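Local atomic coordinates of cobalamin biosynthesis protein CobN (Mycobacterium tuberculosis, PDB entry 7C6O), a protein that serves as the large, catalytic subunit of cobaltochelatase, which inserts cobalt into the corrin ring of a cobalamin precursor in an ATP-dependent reaction. Residues K367-V372 with R813-R818; L279-L284 with R358-A363; S865-Y870 with G875-S880; G1080-V1085 with P1093-G1098; A765-T770 with F792-V797. All coordinates share one frame; numbering follows the deposited sequence.

Interaction 1. Residues K367-V372 with R813-R818; sequences KRVALV and RALDGR
Lys367 reaches across to the end of helix 807-815 with its ammonium group. CG is anti to the backbone N (chi1 -171°), which starts the chain towards the helix, and a bend at chi3 (-68°) brings the tip round to Leu815. There NZ donates to the carbonyl oxygen of Leu815 at 2.8 Å, coming in above the carbonyl plane. The carboxylate of Asp816 lies alongside, Lys367 NZ to Asp816 OD1 being 3.8 Å, a long salt bridge. The same NZ also bonds the oxygen of Leu359, and weakly that of Val362, where helix 343-361 runs out. Val369 opens the strand and returns to the contact with both methyls against one branch of Leu815: Val369 CG2 is 4.0 Å from Leu815 CD2, and the two side chains cross at about a right angle. From here strand 369-373 runs on between strands 503-507 and 551-555, while Leu815 also rests on Ile587 of strand 586-591. On the helix side the chain leaves through a Schellman motif, with Gly817 at positive phi, Gly817 N bonded to Ala814 O at 3.0 Å and Arg818 N to Arg813 O at 3.1 Å. A buried lysine charge is thus met by carbonyl oxygens at two helix C termini, whose partial negative charge would favour the protonated form, and Asp816 probably adds to that.

Interaction 2. Residues L279-L284 with R358-A363; sequences LDIPIL and RLRQVA
Asp280 and Arg360 meet through the backbone of one and the guanidinium of the other. The direct hydrogen bond runs from Arg360 NH2 to Asp280 O with an N-H...O angle of 153°, and the oxygen sits at the edge of the guanidinium, near its plane. Its modelled length of 2.4 Å is too short to be taken literally. Arg360 gets there by folding, its chain bending at chi2 (78°) and again at chi3. A second, indirect link uses a water that accepts from Arg360 NH1 at 2.9 Å and donates to Leu279 O at 2.9 Å. Charge may add a weak attraction. The carboxylate oxygen Asp280 OD2 is 4.4 Å from Arg360 NH2 but well out of the guanidinium plane, and Asp280 has firmer partners in Arg813, Arg818 and the backbone N of Phe819. Arg360 also donates through NE to the oxygen of Asp816 and through NH2 to that of Gly817. Beyond the polar links there is only loose van der Waals contact, Ile281 CA lying 3.9 Å from Arg360 NH2. The arginine therefore bridges the carbonyl groups of two chain turns. Asp280, at positive phi, follows helix 274-277 and leads into strand 283-289, which lies between the parallel strands 246-249 and 321-331. Helix 343-361, which carries Arg360, packs on that strand through Leu352 against Leu284.

Interaction 3. Residues S865-Y870 with G875-S880; sequences SLLARY and GRWPRS
Tyr870 and Pro878 face each other where the chain doubles back after helix 853-874 and enters strand 880-885, an alpha-to-beta connection into an inner strand of a mixed sheet. The chain leaves the helix at Gly875, whose positive phi starts the reversal. The centre of the contact is a CH-pi interaction: Pro878 CB stands 3.7 Å from the centroid of the Tyr870 ring and only 11° off the ring normal. A chi1 of -170° swings the Tyr870 ring out from the helix to lie under the proline, and Pro878 CD closes on Tyr870 CD1 at 3.4 Å. The two side chains slide past each other in opposite directions. Apolar packing continues one turn back along the helix. Leu867 CD2 touches Pro878 CG at 3.6 Å, the two side chains crossing at about a right angle, so the proline ring is wedged between leucine and tyrosine. Leu867 CB meets the indole of Trp877 at its edge, 3.9 Å from CZ3, while Arg871 makes a cation-pi interaction with the same indole. Towards the sheet, Leu866 and Tyr870 rest on Tyr1096 of strand 1094-1099, and Pro878 on Val1056. The polar group at the tyrosine is a backbone carbonyl: Arg876 O lies at the ring edge, in its plane, 3.2 Å from Tyr870 CD1, buried and with no hydrogen-bond partner in the model.

Interaction 4. Residues G1080-V1085 with P1093-G1098; sequences GMVATV and PAAYIG
Gly1080 O is gripped twice, by Thr1084 N at 3.0 Å in the usual helical bond and by Thr1084 OG1 at 2.8 Å. The two donors reach it from opposite faces of the carbonyl plane, the hydroxyl at a C=O...O angle of 149°. The side chains that meet segment 1093-1098 are apolar. Pro1093 is the centre of the contact, its CD and CG set against Val1082 and Val1085, a turn apart. Val1085, with chi1 at 175°, holds CG1 3.6 Å from Pro1093 CD, and the side chains cross obliquely. Val1082 comes nearest to the proline with its backbone, Val1082 O lying 3.7 Å from Pro1093 CD, while its CG1 is 4.1 Å from the same CD. The other methyl of this valine, CG2, reaches past the proline to Ala1095 CB at 3.9 Å. Between these two contacts Ala1094 turns away, following the alternation of a strand, and beyond them Tyr1096 packs on helix 853-874. Val1082 also rests on Ala1057 of the neighbouring strand, and Val1085 on Tyr1051. Strand 1056-1061, helix 1072-1089 and strand 1094-1099 form a beta-alpha-beta crossover between adjacent parallel strands, and here the helix packs back onto the start of the strand that follows it.

Interaction 5. Residues A765-T770 with F792-V797; sequences AALQAT and FAATEV
Leu767 meets Ala793 and Ala794 on the facing helix. It carries half of the small surface buried here, and a single branch does the touching: Leu767 CD2 is 4.4 Å from Ala793 CB and equally 4.4 Å from Ala794 CB. An extended first torsion (chi1 -178°) carries the side chain out from helix 750-769, and chi2 of 62° leaves CD2 as the far branch, ending over the pair of alanine methyls. Both alanines point towards it, and their small size is consistent with the approach of Leu767 CA to Ala794 CA, 8.1 Å. Close by, helix 784-801 widens into a pi-type turn at 793-797, where Val797 N makes only a weak bond to Phe792 O. The oxygen of Leu767 has its own partners within its helix end, taking Thr770 OG1 at 2.7 Å as well as Thr770 N. Around the pair, Leu767 also touches Trp772 and Leu780, while Ala793 rests on Leu721 of helix 710-722. Nothing polar takes part across the contact itself. It is apolar, non-directional and light, its distances near the outer limit of van der Waals contact, and forms one part of a core that also includes Trp772, Leu780 and Leu721.

From the N terminus, interaction 2 comes first, closing a loop of 73 residues between the entry to strand 283-289 and the end of helix 343-361. Strand 369-373 follows directly and begins interaction 1, whose partner lies 441 residues on, at the end of helix 807-815. These two contacts touch, so the end of helix 807-815 ties two sheets together. Interaction 5, a short helix-to-helix loop, is nested inside the long loop of interaction 1, about 36 Å from it between centres. Interactions 3 and 4 come later, in series, on the opposite side of the chain's centre from interactions 1 and 2. They close short helix-to-strand loops beside one mixed sheet, their centres 14 Å apart. No loops cross.

Interaction 1. Residues K367-V372 with R813-R818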
# COMPACT_ATOMS: atom_id res chain seq x y z
N LYS A 367 -4.40 30.95 5.98
CA LYS A 367 -4.31 29.67 5.29
C LYS A 367 -5.69 29.07 5.09
O LYS A 367 -6.46 28.93 6.05
CB LYS A 367 -3.41 28.71 6.08
CG LYS A 367 -3.08 27.42 5.36
CD LYS A 367 -1.83 26.78 5.93
CE LYS A 367 -0.60 27.62 5.62
NZ LYS A 367 0.61 27.13 6.33
N ARG A 368 -6.00 28.71 3.85
CA ARG A 368 -7.27 28.09 3.50
C ARG A 368 -7.07 26.58 3.39
O ARG A 368 -6.17 26.12 2.67
CB ARG A 368 -7.83 28.67 2.20
CG ARG A 368 -8.20 30.14 2.31
CD ARG A 368 -8.74 30.69 0.99
NE ARG A 368 -7.78 30.54 -0.10
CZ ARG A 368 -6.90 31.47 -0.46
NH1 ARG A 368 -6.85 32.63 0.19
NH2 ARG A 368 -6.07 31.24 -1.46
N VAL A 369 -7.90 25.82 4.10
CA VAL A 369 -7.76 24.37 4.18
C VAL A 369 -9.09 23.72 3.84
O VAL A 369 -10.15 24.15 4.32
CB VAL A 369 -7.28 23.93 5.58
CG1 VAL A 369 -7.10 22.41 5.62
CG2 VAL A 369 -5.99 24.64 5.96
N ALA A 370 -9.04 22.68 3.02
CA ALA A 370 -10.19 21.83 2.74
C ALA A 370 -10.06 20.54 3.53
O ALA A 370 -9.05 19.84 3.43
CB ALA A 370 -10.30 21.54 1.24
N LEU A 371 -11.09 20.22 4.31
CA LEU A 371 -11.16 18.99 5.09
C LEU A 371 -12.19 18.09 4.41
O LEU A 371 -13.39 18.39 4.41
CB LEU A 371 -11.55 19.29 6.54
CG LEU A 371 -11.42 18.20 7.59
CD1 LEU A 371 -9.97 17.77 7.73
CD2 LEU A 371 -11.96 18.67 8.94
N VAL A 372 -11.72 16.99 3.82
CA VAL A 372 -12.56 16.12 3.00
C VAL A 372 -12.78 14.80 3.73
O VAL A 372 -11.83 14.18 4.22
CB VAL A 372 -11.93 15.88 1.61
CG1 VAL A 372 -12.81 14.96 0.77
CG2 VAL A 372 -11.70 17.21 0.90
N ARG A 813 2.27 20.62 11.22
CA ARG A 813 3.57 20.79 10.58
C ARG A 813 3.46 20.59 9.08
O ARG A 813 4.08 21.33 8.30
CB ARG A 813 4.59 19.82 11.18
CG ARG A 813 4.97 20.09 12.63
CD ARG A 813 6.18 19.26 13.07
NE ARG A 813 7.40 19.62 12.35
CZ ARG A 813 8.05 18.83 11.50
NH1 ARG A 813 7.61 17.60 11.27
NH2 ARG A 813 9.15 19.25 10.90
N ALA A 814 2.69 19.59 8.65
CA ALA A 814 2.53 19.34 7.22
C ALA A 814 1.81 20.50 6.54
O ALA A 814 2.16 20.88 5.41
CB ALA A 814 1.78 18.03 7.00
N LEU A 815 0.80 21.07 7.21
CA LEU A 815 0.12 22.25 6.68
C LEU A 815 1.05 23.44 6.59
O LEU A 815 0.78 24.38 5.83
CB LEU A 815 -1.08 22.60 7.56
CG LEU A 815 -2.32 21.70 7.42
CD1 LEU A 815 -3.27 21.93 8.59
CD2 LEU A 815 -3.01 21.97 6.10
N ASP A 816 2.15 23.43 7.35
CA ASP A 816 3.17 24.46 7.31
C ASP A 816 4.30 24.13 6.34
O ASP A 816 5.29 24.86 6.29
CB ASP A 816 3.75 24.66 8.71
CG ASP A 816 3.57 26.07 9.21
OD1 ASP A 816 2.44 26.42 9.59
OD2 ASP A 816 4.57 26.82 9.22
N GLY A 817 4.17 23.05 5.58
CA GLY A 817 5.19 22.69 4.62
C GLY A 817 6.50 22.24 5.23
O GLY A 817 7.56 22.43 4.62
N ARG A 818 6.46 21.64 6.41
CA ARG A 818 7.67 21.12 7.02
C ARG A 818 7.88 19.67 6.62
O ARG A 818 6.98 19.01 6.11
CB ARG A 818 7.60 21.27 8.54
CG ARG A 818 7.31 22.69 8.98
CD ARG A 818 7.80 22.97 10.38
NE ARG A 818 7.69 24.39 10.72
CZ ARG A 818 8.69 25.26 10.63
NH1 ARG A 818 9.88 24.87 10.21
NH2 ARG A 818 8.49 26.53 10.97

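Interaction 2. Residues L279-L284 with R358-A363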
# COMPACT_ATOMS: atom_id res chain seq x y z
N LEU A 279 17.16 19.96 7.07
CA LEU A 279 16.75 21.09 6.24
C LEU A 279 15.30 21.47 6.50
O LEU A 279 14.93 22.64 6.36
CB LEU A 279 16.96 20.77 4.76
CG LEU A 279 18.36 20.37 4.31
CD1 LEU A 279 18.33 19.89 2.87
CD2 LEU A 279 19.34 21.52 4.48
N ASP A 280 14.47 20.49 6.88
CA ASP A 280 13.07 20.71 7.22
C ASP A 280 12.31 21.37 6.07
O ASP A 280 11.62 22.38 6.24
CB ASP A 280 12.93 21.52 8.51
CG ASP A 280 11.55 21.42 9.12
OD1 ASP A 280 10.85 20.42 8.85
OD2 ASP A 280 11.16 22.34 9.87
N ILE A 281 12.44 20.80 4.88
CA ILE A 281 11.70 21.27 3.71
C ILE A 281 11.10 20.06 3.01
O ILE A 281 11.56 18.92 3.19
CB ILE A 281 12.60 22.08 2.75
CG1 ILE A 281 13.77 21.23 2.26
CG2 ILE A 281 13.09 23.37 3.41
CD1 ILE A 281 14.66 21.96 1.27
N PRO A 282 10.05 20.27 2.21
CA PRO A 282 9.50 19.15 1.43
C PRO A 282 10.49 18.68 0.39
O PRO A 282 11.14 19.48 -0.29
CB PRO A 282 8.25 19.76 0.78
CG PRO A 282 7.92 20.95 1.62
CD PRO A 282 9.24 21.49 2.08
N ILE A 283 10.61 17.36 0.27
CA ILE A 283 11.51 16.72 -0.68
C ILE A 283 10.66 15.85 -1.59
O ILE A 283 10.08 14.85 -1.14
CB ILE A 283 12.59 15.89 0.04
CG1 ILE A 283 13.40 16.78 0.99
CG2 ILE A 283 13.50 15.20 -0.98
CD1 ILE A 283 14.47 16.04 1.77
N LEU A 284 10.57 16.23 -2.86
CA LEU A 284 9.65 15.60 -3.80
C LEU A 284 10.45 14.83 -4.85
O LEU A 284 11.40 15.36 -5.42
CB LEU A 284 8.77 16.65 -4.48
CG LEU A 284 7.91 17.54 -3.57
CD1 LEU A 284 8.69 18.77 -3.11
CD2 LEU A 284 6.63 17.94 -4.26
N ARG A 358 5.10 27.03 -0.75
CA ARG A 358 4.28 28.18 -0.40
C ARG A 358 3.66 28.03 0.99
O ARG A 358 3.39 29.04 1.66
CB ARG A 358 3.18 28.36 -1.45
CG ARG A 358 2.17 29.46 -1.15
CD ARG A 358 2.63 30.81 -1.69
NE ARG A 358 1.64 31.86 -1.45
CZ ARG A 358 1.83 32.92 -0.68
NH1 ARG A 358 3.00 33.10 -0.07
NH2 ARG A 358 0.86 33.81 -0.53
N LEU A 359 3.45 26.80 1.45
CA LEU A 359 2.79 26.58 2.73
C LEU A 359 3.56 27.22 3.87
O LEU A 359 2.97 27.72 4.84
CB LEU A 359 2.62 25.08 2.99
CG LEU A 359 1.65 24.33 2.08
CD1 LEU A 359 1.71 22.83 2.35
CD2 LEU A 359 0.23 24.86 2.26
N ARG A 360 4.89 27.23 3.79
CA ARG A 360 5.69 27.84 4.85
C ARG A 360 5.50 29.35 4.89
O ARG A 360 5.68 29.97 5.94
CB ARG A 360 7.17 27.49 4.65
CG ARG A 360 8.06 27.85 5.83
CD ARG A 360 7.93 26.84 6.96
NE ARG A 360 8.24 25.50 6.49
CZ ARG A 360 9.47 24.99 6.42
NH1 ARG A 360 10.51 25.72 6.80
NH2 ARG A 360 9.65 23.76 5.98
N GLN A 361 5.12 29.95 3.76
CA GLN A 361 5.00 31.40 3.66
C GLN A 361 3.66 31.93 4.13
O GLN A 361 3.54 33.14 4.39
CB GLN A 361 5.24 31.85 2.21
CG GLN A 361 6.59 31.44 1.64
CD GLN A 361 6.71 31.80 0.16
OE1 GLN A 361 5.75 32.26 -0.46
NE2 GLN A 361 7.89 31.58 -0.40
N VAL A 362 2.64 31.09 4.24
CA VAL A 362 1.29 31.52 4.57
C VAL A 362 1.06 31.29 6.06
O VAL A 362 1.14 30.16 6.54
CB VAL A 362 0.24 30.78 3.72
CG1 VAL A 362 -1.16 31.28 4.05
CG2 VAL A 362 0.54 30.95 2.24
N ALA A 363 0.76 32.38 6.78
CA ALA A 363 0.50 32.28 8.20
C ALA A 363 -0.83 31.55 8.44
O ALA A 363 -1.71 31.55 7.58
CB ALA A 363 0.45 33.67 8.83
O HOH W 1 13.26 24.96 6.74

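Interaction 3. Residues S865-Y870 with G875-S880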
# COMPACT_ATOMS: atom_id res chain seq x y z
N SER A 865 -0.96 -26.17 6.86
CA SER A 865 -2.15 -26.16 7.71
C SER A 865 -3.42 -26.28 6.87
O SER A 865 -4.36 -26.99 7.25
CB SER A 865 -2.17 -24.89 8.56
OG SER A 865 -3.29 -24.87 9.43
N LEU A 866 -3.47 -25.59 5.73
CA LEU A 866 -4.62 -25.69 4.84
C LEU A 866 -4.78 -27.11 4.30
O LEU A 866 -5.89 -27.65 4.28
CB LEU A 866 -4.48 -24.68 3.69
CG LEU A 866 -5.54 -24.62 2.58
CD1 LEU A 866 -5.58 -23.22 2.00
CD2 LEU A 866 -5.27 -25.63 1.48
N LEU A 867 -3.68 -27.72 3.86
CA LEU A 867 -3.77 -29.06 3.30
C LEU A 867 -4.16 -30.08 4.36
O LEU A 867 -4.97 -30.98 4.09
CB LEU A 867 -2.43 -29.44 2.65
CG LEU A 867 -2.02 -28.57 1.46
CD1 LEU A 867 -0.65 -28.95 0.95
CD2 LEU A 867 -3.05 -28.66 0.35
N ALA A 868 -3.61 -29.96 5.57
CA ALA A 868 -3.98 -30.88 6.64
C ALA A 868 -5.46 -30.80 6.96
O ALA A 868 -6.12 -31.83 7.15
CB ALA A 868 -3.15 -30.59 7.89
N ARG A 869 -6.01 -29.58 7.02
CA ARG A 869 -7.43 -29.42 7.31
C ARG A 869 -8.29 -30.07 6.23
O ARG A 869 -9.24 -30.80 6.53
CB ARG A 869 -7.78 -27.94 7.45
CG ARG A 869 -9.23 -27.67 7.83
CD ARG A 869 -9.55 -28.21 9.22
NE ARG A 869 -10.97 -28.13 9.54
CZ ARG A 869 -11.51 -27.18 10.31
NH1 ARG A 869 -10.75 -26.24 10.84
NH2 ARG A 869 -12.81 -27.19 10.55
N TYR A 870 -7.96 -29.82 4.96
CA TYR A 870 -8.76 -30.36 3.87
C TYR A 870 -8.70 -31.89 3.85
O TYR A 870 -9.73 -32.56 3.73
CB TYR A 870 -8.29 -29.80 2.53
CG TYR A 870 -9.21 -30.13 1.38
CD1 TYR A 870 -9.05 -31.30 0.65
CD2 TYR A 870 -10.27 -29.29 1.05
CE1 TYR A 870 -9.90 -31.61 -0.40
CE2 TYR A 870 -11.12 -29.59 0.01
CZ TYR A 870 -10.93 -30.75 -0.71
OH TYR A 870 -11.78 -31.04 -1.75
N GLY A 875 -10.30 -36.73 3.19
CA GLY A 875 -9.52 -37.92 2.91
C GLY A 875 -8.73 -37.88 1.62
O GLY A 875 -8.36 -38.94 1.10
N ARG A 876 -8.47 -36.69 1.08
CA ARG A 876 -7.73 -36.56 -0.16
C ARG A 876 -7.21 -35.13 -0.25
O ARG A 876 -7.70 -34.23 0.43
CB ARG A 876 -8.59 -36.90 -1.38
CG ARG A 876 -9.92 -36.17 -1.41
CD ARG A 876 -10.32 -35.83 -2.84
NE ARG A 876 -10.37 -37.01 -3.69
CZ ARG A 876 -10.40 -36.96 -5.02
NH1 ARG A 876 -10.39 -35.79 -5.65
NH2 ARG A 876 -10.44 -38.09 -5.72
N TRP A 877 -6.20 -34.94 -1.11
CA TRP A 877 -5.66 -33.61 -1.32
C TRP A 877 -6.63 -32.77 -2.15
O TRP A 877 -7.34 -33.30 -3.02
CB TRP A 877 -4.32 -33.68 -2.05
CG TRP A 877 -3.29 -34.54 -1.39
CD1 TRP A 877 -2.88 -35.78 -1.79
CD2 TRP A 877 -2.54 -34.22 -0.22
NE1 TRP A 877 -1.92 -36.25 -0.94
CE2 TRP A 877 -1.69 -35.32 0.04
CE3 TRP A 877 -2.50 -33.12 0.65
CZ2 TRP A 877 -0.81 -35.34 1.12
CZ3 TRP A 877 -1.63 -33.15 1.72
CH2 TRP A 877 -0.79 -34.26 1.95
N PRO A 878 -6.69 -31.47 -1.90
CA PRO A 878 -7.45 -30.59 -2.81
C PRO A 878 -6.72 -30.47 -4.14
O PRO A 878 -5.50 -30.32 -4.18
CB PRO A 878 -7.49 -29.26 -2.06
CG PRO A 878 -6.24 -29.26 -1.24
CD PRO A 878 -6.00 -30.71 -0.84
N ARG A 879 -7.48 -30.55 -5.23
CA ARG A 879 -6.88 -30.45 -6.55
C ARG A 879 -6.35 -29.05 -6.82
O ARG A 879 -5.33 -28.89 -7.51
CB ARG A 879 -7.89 -30.85 -7.62
CG ARG A 879 -9.13 -29.96 -7.66
CD ARG A 879 -10.21 -30.51 -8.58
NE ARG A 879 -11.46 -29.78 -8.42
CZ ARG A 879 -12.34 -30.02 -7.45
NH1 ARG A 879 -12.11 -30.98 -6.57
NH2 ARG A 879 -13.46 -29.31 -7.37
N SER A 880 -7.01 -28.03 -6.28
CA SER A 880 -6.63 -26.65 -6.53
C SER A 880 -7.09 -25.78 -5.36
O SER A 880 -8.17 -25.99 -4.80
CB SER A 880 -7.24 -26.12 -7.84
OG SER A 880 -6.90 -24.76 -8.03

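Interaction 4. Residues G1080-V1085 with P1093-G1098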
# COMPACT_ATOMS: atom_id res chain seq x y z
N GLY A 1080 -16.67 -13.48 -2.83
CA GLY A 1080 -16.84 -13.41 -4.27
C GLY A 1080 -16.27 -14.62 -4.99
O GLY A 1080 -16.87 -15.13 -5.94
N MET A 1081 -15.10 -15.10 -4.55
CA MET A 1081 -14.55 -16.31 -5.14
C MET A 1081 -15.45 -17.51 -4.88
O MET A 1081 -15.72 -18.30 -5.79
CB MET A 1081 -13.14 -16.57 -4.59
CG MET A 1081 -12.52 -17.86 -5.10
SD MET A 1081 -10.80 -18.07 -4.58
CE MET A 1081 -9.97 -16.89 -5.64
N VAL A 1082 -15.95 -17.64 -3.65
CA VAL A 1082 -16.86 -18.75 -3.32
C VAL A 1082 -18.09 -18.71 -4.22
O VAL A 1082 -18.49 -19.74 -4.79
CB VAL A 1082 -17.26 -18.69 -1.83
CG1 VAL A 1082 -18.33 -19.72 -1.54
CG2 VAL A 1082 -16.04 -18.91 -0.94
N ALA A 1083 -18.70 -17.54 -4.37
CA ALA A 1083 -19.93 -17.44 -5.15
C ALA A 1083 -19.68 -17.71 -6.62
O ALA A 1083 -20.52 -18.33 -7.29
CB ALA A 1083 -20.56 -16.05 -4.96
N THR A 1084 -18.55 -17.26 -7.15
CA THR A 1084 -18.26 -17.46 -8.57
C THR A 1084 -18.02 -18.94 -8.88
O THR A 1084 -18.52 -19.45 -9.89
CB THR A 1084 -17.05 -16.61 -8.97
OG1 THR A 1084 -17.35 -15.23 -8.73
CG2 THR A 1084 -16.73 -16.80 -10.45
N VAL A 1085 -17.29 -19.64 -8.01
CA VAL A 1085 -17.12 -21.08 -8.18
C VAL A 1085 -18.46 -21.79 -8.09
O VAL A 1085 -18.75 -22.71 -8.87
CB VAL A 1085 -16.12 -21.62 -7.14
CG1 VAL A 1085 -16.01 -23.15 -7.23
CG2 VAL A 1085 -14.75 -20.98 -7.33
N PRO A 1093 -17.27 -24.29 -3.19
CA PRO A 1093 -16.05 -24.94 -2.71
C PRO A 1093 -15.97 -24.83 -1.20
O PRO A 1093 -16.75 -24.11 -0.56
CB PRO A 1093 -14.94 -24.13 -3.39
CG PRO A 1093 -15.53 -22.75 -3.50
CD PRO A 1093 -17.01 -22.95 -3.74
N ALA A 1094 -15.03 -25.56 -0.62
CA ALA A 1094 -14.67 -25.29 0.77
C ALA A 1094 -14.14 -23.87 0.88
O ALA A 1094 -13.52 -23.34 -0.04
CB ALA A 1094 -13.63 -26.30 1.26
N ALA A 1095 -14.43 -23.23 2.01
CA ALA A 1095 -14.00 -21.85 2.25
C ALA A 1095 -13.25 -21.82 3.56
O ALA A 1095 -13.84 -22.02 4.63
CB ALA A 1095 -15.20 -20.89 2.27
N TYR A 1096 -11.94 -21.58 3.49
CA TYR A 1096 -11.08 -21.59 4.66
C TYR A 1096 -10.53 -20.19 4.94
O TYR A 1096 -10.32 -19.39 4.02
CB TYR A 1096 -9.89 -22.54 4.49
CG TYR A 1096 -10.23 -24.02 4.50
CD1 TYR A 1096 -11.52 -24.46 4.71
CD2 TYR A 1096 -9.23 -24.97 4.31
CE1 TYR A 1096 -11.82 -25.82 4.72
CE2 TYR A 1096 -9.51 -26.32 4.32
CZ TYR A 1096 -10.81 -26.74 4.52
OH TYR A 1096 -11.09 -28.09 4.53
N ILE A 1097 -10.27 -19.93 6.22
CA ILE A 1097 -9.56 -18.74 6.67
C ILE A 1097 -8.22 -19.19 7.23
O ILE A 1097 -8.18 -20.01 8.16
CB ILE A 1097 -10.36 -17.96 7.73
CG1 ILE A 1097 -11.59 -17.30 7.11
CG2 ILE A 1097 -9.48 -16.94 8.43
CD1 ILE A 1097 -11.26 -16.19 6.14
N GLY A 1098 -7.13 -18.68 6.67
CA GLY A 1098 -5.83 -18.91 7.24
C GLY A 1098 -5.48 -17.83 8.25
O GLY A 1098 -5.43 -16.65 7.89

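Interaction 5. Residues A765-T770 with F792-V797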
# COMPACT_ATOMS: atom_id res chain seq x y z
N ALA A 765 0.65 -3.99 35.13
CA ALA A 765 -0.01 -2.99 35.96
C ALA A 765 0.92 -2.46 37.04
O ALA A 765 0.86 -1.28 37.39
CB ALA A 765 -1.27 -3.59 36.59
N ALA A 766 1.80 -3.32 37.57
CA ALA A 766 2.77 -2.86 38.55
C ALA A 766 3.82 -1.97 37.90
O ALA A 766 4.22 -0.94 38.48
CB ALA A 766 3.43 -4.06 39.24
N LEU A 767 4.29 -2.34 36.71
CA LEU A 767 5.25 -1.50 35.99
C LEU A 767 4.64 -0.15 35.66
O LEU A 767 5.31 0.89 35.77
CB LEU A 767 5.72 -2.21 34.72
CG LEU A 767 6.76 -1.47 33.88
CD1 LEU A 767 8.04 -1.26 34.68
CD2 LEU A 767 7.04 -2.21 32.59
N GLN A 768 3.37 -0.14 35.25
CA GLN A 768 2.68 1.12 34.99
C GLN A 768 2.62 1.98 36.24
O GLN A 768 2.76 3.21 36.17
CB GLN A 768 1.27 0.84 34.46
CG GLN A 768 0.47 2.08 34.13
CD GLN A 768 -0.93 1.76 33.67
OE1 GLN A 768 -1.65 1.01 34.32
NE2 GLN A 768 -1.32 2.32 32.53
N ALA A 769 2.42 1.35 37.40
CA ALA A 769 2.31 2.10 38.66
C ALA A 769 3.61 2.79 39.04
O ALA A 769 3.57 3.76 39.81
CB ALA A 769 1.87 1.16 39.78
N THR A 770 4.75 2.33 38.53
CA THR A 770 6.03 2.98 38.77
C THR A 770 6.33 4.08 37.76
O THR A 770 7.43 4.63 37.78
CB THR A 770 7.17 1.96 38.75
OG1 THR A 770 7.42 1.57 37.39
CG2 THR A 770 6.81 0.74 39.57
N PHE A 792 11.83 -4.07 28.03
CA PHE A 792 11.54 -3.69 26.65
C PHE A 792 10.30 -2.81 26.58
O PHE A 792 10.26 -1.84 25.81
CB PHE A 792 11.36 -4.95 25.80
CG PHE A 792 10.95 -4.68 24.38
CD1 PHE A 792 11.86 -4.20 23.46
CD2 PHE A 792 9.65 -4.91 23.97
CE1 PHE A 792 11.49 -3.96 22.15
CE2 PHE A 792 9.26 -4.67 22.66
CZ PHE A 792 10.19 -4.20 21.75
N ALA A 793 9.27 -3.13 27.37
CA ALA A 793 8.07 -2.30 27.40
C ALA A 793 8.38 -0.89 27.87
O ALA A 793 7.89 0.09 27.29
CB ALA A 793 7.01 -2.94 28.30
N ALA A 794 9.22 -0.76 28.90
CA ALA A 794 9.51 0.56 29.44
C ALA A 794 10.47 1.34 28.56
O ALA A 794 10.36 2.57 28.46
CB ALA A 794 10.07 0.44 30.86
N THR A 795 11.40 0.66 27.89
CA THR A 795 12.42 1.32 27.09
C THR A 795 11.94 1.65 25.68
O THR A 795 12.26 2.73 25.16
CB THR A 795 13.67 0.44 27.01
OG1 THR A 795 14.16 0.19 28.33
CG2 THR A 795 14.75 1.13 26.20
N GLU A 796 11.16 0.77 25.05
CA GLU A 796 10.77 0.95 23.66
C GLU A 796 9.27 1.18 23.48
O GLU A 796 8.88 2.16 22.85
CB GLU A 796 11.20 -0.27 22.83
CG GLU A 796 12.70 -0.47 22.76
CD GLU A 796 13.40 0.62 21.96
OE1 GLU A 796 12.71 1.35 21.20
OE2 GLU A 796 14.63 0.75 22.10
N VAL A 797 8.43 0.30 24.03
CA VAL A 797 6.99 0.37 23.75
C VAL A 797 6.41 1.69 24.26
O VAL A 797 5.78 2.44 23.52
CB VAL A 797 6.26 -0.83 24.37
CG1 VAL A 797 4.77 -0.76 24.07
CG2 VAL A 797 6.86 -2.14 23.85